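Nitrilotriacetate monooxygenase component B (Bacillus cereus ATCC 14579, PDB 3BPK) probably binds FMN and serves as the flavin-reducing partner of a two-component monooxygenase that acts on nitrilotriacetate. Local coordinates at the interface of chains A and B. Numbering follows the deposited sequence. Chains: chain A/B, Nitrilotriacetate monooxygenase component B.

Contact 1: the interface of chains A and B. Residues chain A 50, 52, 60, 88, 136, 165; chain B 21, 25.
The C-terminal end of helix 14-24 of chain B, with B:Leu21, and the loop that follows it, with B:Ile25, press against A:Phe50 and A:Ile52 on strand 50-54, A:Ile60 on strand 59-65, A:Ile88 on strand 83-88, A:Met136 (modelled as selenomethionine) on strand 134-146 and A:Phe165 on strand 155-168. B:Ile25 is the central plug, with 60 Å² of its surface hidden by chain A. Its chain is extended (chi2 168°), which carries the methyl CD1 inward to 3.7 Å from A:Ile60 CG2 and 3.8 Å from A:Ile52 CG1. Both branches approach one side of the A:Phe50 ring at its CZ and CE2 end: B:Ile25 CG2 stands nearly above A:Phe50 CE2 at 3.8 Å, and B:Ile25 CG1, nearer the ring plane, lies beyond A:Phe50 CZ at 3.7 Å. The ring gets there with its CG anti to the backbone N (chi1 170°). From another direction A:Ile88 CD1 meets B:Ile25 CG1 at 3.9 Å, while the selenium of A:Met136 makes a looser approach to CD1. B:Leu21 works one turn back along the helix. Its CD2 lies in the ring plane of A:Phe165, at the edge, 4.0 Å from CE1, and also touches A:Ile60 CG2, while A:Ile52 CD1 packs against the B:Leu21 carbonyl and CB. The evidence is thus of an aliphatic knob set among hydrophobic strand residues, which probably anchors the helix end of one subunit to the sheet of the other in a dimer.

Contact 2: the interface of chains A and B. Residues chain A 51-54; chain B 48-49, 63, 65.
Strand 50-54 of chain A, through A:Asn51 to A:Ala54, runs over the loop residues B:Ser48 and B:Tyr49 and over strand 59-65 of chain B, represented by B:Ser63 and B:Gln65. All belong to the flavin reductase-like domain, whose FMN-binding split-barrel fold commonly pairs into dimers. The polar centre is the backbone carbonyl of A:Val53, gripped by two side chains. The hydroxyl B:Ser63 OG donates to A:Val53 O at 2.7 Å, in the carbonyl plane and on a lone pair, with a C=O to donor angle of 130°. The amide nitrogen B:Gln65 NE2 donates to the same oxygen at 2.9 Å, nearly straight (159° at the hydrogen), from a position tilted out of the carbonyl plane, although the oxygen itself lies close to the plane of the glutamine amide. A bend at chi2 (-50°) turns that amide toward the strand, and B:Gln65 OE1 lies 3.8 Å from the methyl A:Ala54 CB. Beside this bifurcated acceptor, A:Ile52 sits over one face of the B:Tyr49 ring, its CB 3.8 Å from the ring centroid; its CG2 extends past the centre to B:Tyr49 CE2 at 3.6 Å. At the start of the segment, A:Asn51 OD1 accepts from its neighbour's backbone A:Ile52 N at 2.7 Å, on a lone pair. This probably holds the carboxamide with A:Asn51 ND2 on the side of B:Ser48 O, 3.1 Å away, a weak and bent bond.

Contact 3: the interface of chains A and B. Residues chain A 49, 63, 65, 155; chain B 52-54.
With chi1 of -176° at A:Ser63, the hydroxyl OG lies opposite the residue's own backbone N and reaches B:Val53 O, while chi1 of 67° at A:Cys155 wedges SG between backbone N and carbonyl carbon and aims it at the same B:Val53 residue. The A:Ser63 OG bond to B:Val53 O is 2.7 Å long and uses a lone pair in the carbonyl plane. A:Gln65 NE2 adds a second bond, at 2.9 Å to B:Val53 O, almost straight (160° at the hydrogen) but with the donor out of that plane, so two donors probably lock the carbonyl's direction. A:Cys155 supplies what is mainly apolar cover: its SG packs 3.8 Å from B:Val53 CG1 and 4.0 Å from B:Ala54 CB, and its approach to B:Val53 O counts at most as a weak bond. Beside this carbonyl, on the same side of the strand, B:Ile52 lays its CB over one face of the A:Tyr49 ring, 3.8 Å from the centroid, and its CD1 reaches A:Tyr49 CE1 at 3.7 Å. In the fold, strand 50-54 of chain B is received here by strand 59-65, the start of strand 155-168 and the loop residue A:Tyr49 of chain A.

Contact 1: the interface of chains A and B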
loop_
_atom_site.group_PDB
_atom_site.type_symbol
_atom_site.label_atom_id
_atom_site.label_comp_id
_atom_site.label_asym_id
_atom_site.label_seq_id
_atom_site.Cartn_x
_atom_site.Cartn_y
_atom_site.Cartn_z
ATOM N N PHE A 50 1.663 -0.128 3.907
ATOM C CA PHE A 50 1.836 -1.562 3.675
ATOM C C PHE A 50 1.076 -1.938 2.418
ATOM O O PHE A 50 -0.087 -1.540 2.237
ATOM C CB PHE A 50 1.154 -2.250 4.872
ATOM C CG PHE A 50 0.999 -3.759 4.752
ATOM C CD1 PHE A 50 2.045 -4.576 4.268
ATOM C CD2 PHE A 50 -0.194 -4.347 5.170
ATOM C CE1 PHE A 50 1.885 -5.987 4.232
ATOM C CE2 PHE A 50 -0.349 -5.734 5.132
ATOM C CZ PHE A 50 0.675 -6.553 4.638
ATOM N N ILE A 52 1.057 -4.939 -1.311
ATOM C CA ILE A 52 1.673 -5.942 -2.167
ATOM C C ILE A 52 2.641 -5.235 -3.106
ATOM O O ILE A 52 2.378 -4.107 -3.509
ATOM C CB ILE A 52 0.614 -6.668 -2.967
ATOM C CG1 ILE A 52 -0.447 -7.285 -2.027
ATOM C CG2 ILE A 52 1.240 -7.753 -3.838
ATOM C CD1 ILE A 52 -1.727 -7.762 -2.741
ATOM N N ILE A 60 6.181 -8.069 -0.674
ATOM C CA ILE A 60 5.374 -7.060 0.024
ATOM C C ILE A 60 6.257 -5.887 0.430
ATOM O O ILE A 60 7.484 -6.003 0.474
ATOM C CB ILE A 60 4.649 -7.686 1.238
ATOM C CG1 ILE A 60 5.659 -8.232 2.272
ATOM C CG2 ILE A 60 3.673 -8.775 0.742
ATOM C CD1 ILE A 60 6.249 -7.193 3.240
ATOM N N ILE A 88 -1.454 -10.029 9.219
ATOM C CA ILE A 88 -2.665 -9.262 8.867
ATOM C C ILE A 88 -3.383 -8.828 10.138
ATOM O O ILE A 88 -3.606 -9.650 11.048
ATOM C CB ILE A 88 -3.594 -10.087 7.963
ATOM C CG1 ILE A 88 -2.865 -10.503 6.667
ATOM C CG2 ILE A 88 -4.867 -9.312 7.617
ATOM C CD1 ILE A 88 -2.277 -9.302 5.908
HETATM N N MSE A 136 2.753 -13.992 7.520
HETATM C CA MSE A 136 3.682 -14.269 6.422
HETATM C C MSE A 136 5.111 -14.149 6.929
HETATM O O MSE A 136 5.524 -13.067 7.389
HETATM C CB MSE A 136 3.461 -13.236 5.286
HETATM C CG MSE A 136 2.133 -13.437 4.580
HETATM SE SE MSE A 136 1.690 -11.921 3.432
HETATM C CE MSE A 136 1.046 -10.859 4.943
ATOM N N PHE A 165 3.396 -18.800 4.155
ATOM C CA PHE A 165 2.112 -18.237 4.580
ATOM C C PHE A 165 1.535 -19.159 5.657
ATOM O O PHE A 165 1.703 -20.395 5.581
ATOM C CB PHE A 165 1.089 -18.253 3.432
ATOM C CG PHE A 165 1.411 -17.341 2.261
ATOM C CD1 PHE A 165 0.964 -16.019 2.268
ATOM C CD2 PHE A 165 2.069 -17.825 1.147
ATOM C CE1 PHE A 165 1.180 -15.175 1.137
ATOM C CE2 PHE A 165 2.319 -17.017 0.033
ATOM C CZ PHE A 165 1.876 -15.672 0.015
ATOM N N LEU B 21 -2.116 -13.438 -1.823
ATOM C CA LEU B 21 -1.715 -12.072 -1.458
ATOM C C LEU B 21 -2.888 -11.119 -1.601
ATOM O O LEU B 21 -3.149 -10.309 -0.681
ATOM C CB LEU B 21 -0.602 -11.575 -2.367
ATOM C CG LEU B 21 0.751 -12.191 -2.087
ATOM C CD1 LEU B 21 1.724 -11.949 -3.272
ATOM C CD2 LEU B 21 1.326 -11.679 -0.777
ATOM N N ILE B 25 -4.158 -9.304 1.899
ATOM C CA ILE B 25 -3.713 -7.915 2.138
ATOM C C ILE B 25 -4.823 -7.030 1.583
ATOM O O ILE B 25 -4.837 -6.613 0.418
ATOM C CB ILE B 25 -2.315 -7.633 1.549
ATOM C CG1 ILE B 25 -1.275 -8.576 2.201
ATOM C CG2 ILE B 25 -1.949 -6.131 1.711
ATOM C CD1 ILE B 25 0.100 -8.574 1.475
#

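Contact 2: the interface of chains A and B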
loop_
_atom_site.group_PDB
_atom_site.type_symbol
_atom_site.label_atom_id
_atom_site.label_comp_id
_atom_site.label_asym_id
_atom_site.label_seq_id
_atom_site.Cartn_x
_atom_site.Cartn_y
_atom_site.Cartn_z
ATOM N N ASN A 51 1.702 -2.698 1.538
ATOM C CA ASN A 51 0.931 -3.243 0.414
ATOM C C ASN A 51 1.701 -4.394 -0.281
ATOM O O ASN A 51 2.833 -4.764 0.109
ATOM C CB ASN A 51 0.541 -2.129 -0.607
ATOM C CG ASN A 51 -0.837 -2.348 -1.193
ATOM O OD1 ASN A 51 -1.204 -3.466 -1.542
ATOM N ND2 ASN A 51 -1.634 -1.269 -1.276
ATOM N N ILE A 52 1.057 -4.939 -1.311
ATOM C CA ILE A 52 1.673 -5.942 -2.167
ATOM C C ILE A 52 2.641 -5.235 -3.106
ATOM O O ILE A 52 2.378 -4.107 -3.509
ATOM C CB ILE A 52 0.614 -6.668 -2.967
ATOM C CG1 ILE A 52 -0.447 -7.285 -2.027
ATOM C CG2 ILE A 52 1.240 -7.753 -3.838
ATOM C CD1 ILE A 52 -1.727 -7.762 -2.741
ATOM N N VAL A 53 3.712 -5.937 -3.491
ATOM C CA VAL A 53 4.599 -5.469 -4.518
ATOM C C VAL A 53 4.437 -6.307 -5.812
ATOM O O VAL A 53 4.283 -5.774 -6.900
ATOM C CB VAL A 53 6.074 -5.463 -4.052
ATOM C CG1 VAL A 53 7.024 -5.229 -5.202
ATOM C CG2 VAL A 53 6.269 -4.385 -3.021
ATOM N N ALA A 54 4.482 -7.623 -5.668
ATOM C CA ALA A 54 4.358 -8.539 -6.797
ATOM C C ALA A 54 4.003 -9.919 -6.288
ATOM O O ALA A 54 4.171 -10.199 -5.099
ATOM C CB ALA A 54 5.721 -8.625 -7.555
ATOM N N SER B 48 -4.009 -1.059 -7.448
ATOM C CA SER B 48 -4.281 -1.181 -6.031
ATOM C C SER B 48 -3.034 -1.439 -5.176
ATOM O O SER B 48 -3.142 -1.491 -3.941
ATOM C CB SER B 48 -5.340 -2.256 -5.762
ATOM O OG SER B 48 -4.759 -3.564 -5.887
ATOM N N TYR B 49 -1.861 -1.599 -5.824
ATOM C CA TYR B 49 -0.625 -1.804 -5.041
ATOM C C TYR B 49 -0.043 -0.420 -4.778
ATOM O O TYR B 49 0.980 -0.020 -5.331
ATOM C CB TYR B 49 0.395 -2.718 -5.728
ATOM C CG TYR B 49 -0.050 -4.122 -6.021
ATOM C CD1 TYR B 49 -1.334 -4.607 -5.706
ATOM C CD2 TYR B 49 0.825 -4.970 -6.691
ATOM C CE1 TYR B 49 -1.710 -5.905 -6.058
ATOM C CE2 TYR B 49 0.462 -6.268 -7.016
ATOM C CZ TYR B 49 -0.783 -6.727 -6.691
ATOM O OH TYR B 49 -1.165 -8.031 -7.010
ATOM N N SER B 63 3.053 0.082 -7.325
ATOM C CA SER B 63 3.768 -1.013 -7.987
ATOM C C SER B 63 3.040 -1.403 -9.266
ATOM O O SER B 63 1.864 -1.800 -9.216
ATOM C CB SER B 63 3.937 -2.199 -7.040
ATOM O OG SER B 63 4.730 -3.183 -7.661
ATOM N N GLN B 65 2.879 -3.741 -12.587
ATOM C CA GLN B 65 3.423 -5.043 -13.040
ATOM C C GLN B 65 3.953 -4.916 -14.459
ATOM O O GLN B 65 3.429 -4.123 -15.256
ATOM C CB GLN B 65 2.346 -6.136 -12.967
ATOM C CG GLN B 65 1.769 -6.325 -11.543
ATOM C CD GLN B 65 2.872 -6.489 -10.460
ATOM O OE1 GLN B 65 3.712 -7.424 -10.522
ATOM N NE2 GLN B 65 2.867 -5.594 -9.464
#

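Contact 3: the interface of chains A and B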
loop_
_atom_site.group_PDB
_atom_site.type_symbol
_atom_site.label_atom_id
_atom_site.label_comp_id
_atom_site.label_asym_id
_atom_site.label_seq_id
_atom_site.Cartn_x
_atom_site.Cartn_y
_atom_site.Cartn_z
ATOM N N TYR A 49 1.618 1.746 6.200
ATOM C CA TYR A 49 2.203 2.016 4.870
ATOM C C TYR A 49 2.656 0.682 4.286
ATOM O O TYR A 49 3.852 0.421 4.163
ATOM C CB TYR A 49 3.332 3.062 4.884
ATOM C CG TYR A 49 2.998 4.416 5.459
ATOM C CD1 TYR A 49 1.719 4.759 5.894
ATOM C CD2 TYR A 49 4.006 5.373 5.571
ATOM C CE1 TYR A 49 1.475 6.039 6.423
ATOM C CE2 TYR A 49 3.762 6.650 6.079
ATOM C CZ TYR A 49 2.497 6.954 6.541
ATOM O OH TYR A 49 2.238 8.216 7.053
ATOM N N SER A 63 6.671 0.617 4.703
ATOM C CA SER A 63 7.524 1.795 4.823
ATOM C C SER A 63 7.566 2.227 6.298
ATOM O O SER A 63 6.572 2.715 6.834
ATOM C CB SER A 63 7.074 2.945 3.904
ATOM O OG SER A 63 8.018 3.986 4.021
ATOM N N GLN A 65 8.842 4.591 9.201
ATOM C CA GLN A 65 9.343 5.953 9.330
ATOM C C GLN A 65 10.477 5.988 10.342
ATOM O O GLN A 65 10.485 5.216 11.314
ATOM C CB GLN A 65 8.217 6.882 9.813
ATOM C CG GLN A 65 6.987 6.894 8.876
ATOM C CD GLN A 65 7.305 7.148 7.419
ATOM O OE1 GLN A 65 7.652 8.261 7.019
ATOM N NE2 GLN A 65 7.164 6.120 6.608
ATOM N N CYS A 155 12.475 7.665 6.077
ATOM C CA CYS A 155 11.924 6.309 6.267
ATOM C C CYS A 155 12.848 5.288 5.663
ATOM O O CYS A 155 13.788 5.639 4.932
ATOM C CB CYS A 155 10.546 6.177 5.596
ATOM S SG CYS A 155 10.628 6.266 3.786
ATOM N N ILE B 52 1.238 5.179 0.931
ATOM C CA ILE B 52 2.139 6.270 1.309
ATOM C C ILE B 52 3.541 5.709 1.555
ATOM O O ILE B 52 3.678 4.570 2.036
ATOM C CB ILE B 52 1.601 6.950 2.620
ATOM C CG1 ILE B 52 0.145 7.444 2.462
ATOM C CG2 ILE B 52 2.499 8.092 3.032
ATOM C CD1 ILE B 52 -0.508 7.823 3.804
ATOM N N VAL B 53 4.575 6.510 1.264
ATOM C CA VAL B 53 5.963 6.145 1.603
ATOM C C VAL B 53 6.472 7.009 2.780
ATOM O O VAL B 53 7.012 6.494 3.747
ATOM C CB VAL B 53 6.897 6.260 0.369
ATOM C CG1 VAL B 53 8.366 6.163 0.754
ATOM C CG2 VAL B 53 6.526 5.212 -0.715
ATOM N N ALA B 54 6.261 8.316 2.688
ATOM C CA ALA B 54 6.746 9.253 3.730
ATOM C C ALA B 54 6.001 10.569 3.605
ATOM O O ALA B 54 5.361 10.840 2.587
ATOM C CB ALA B 54 8.256 9.518 3.575
#

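Contact 1 and contact 2 lie about 10 Å apart between the centres of their C-alpha atoms and share A:Ile52, whose side chain serves a different partner group in each. Contact 3 is about 16 Å from contact 1 and 15 Å from contact 2. It repeats the core of contact 2 with the chains exchanged, A:Cys155 being added and the asparagine and serine pair left out; contact 1 likewise has its twin. Strands 50-54 and 59-65 appear in all three, both from chain A in contact 1 and one from each chain in contacts 2 and 3. This two-fold reciprocity fits a dimer, although the structure alone does not prove one in solution.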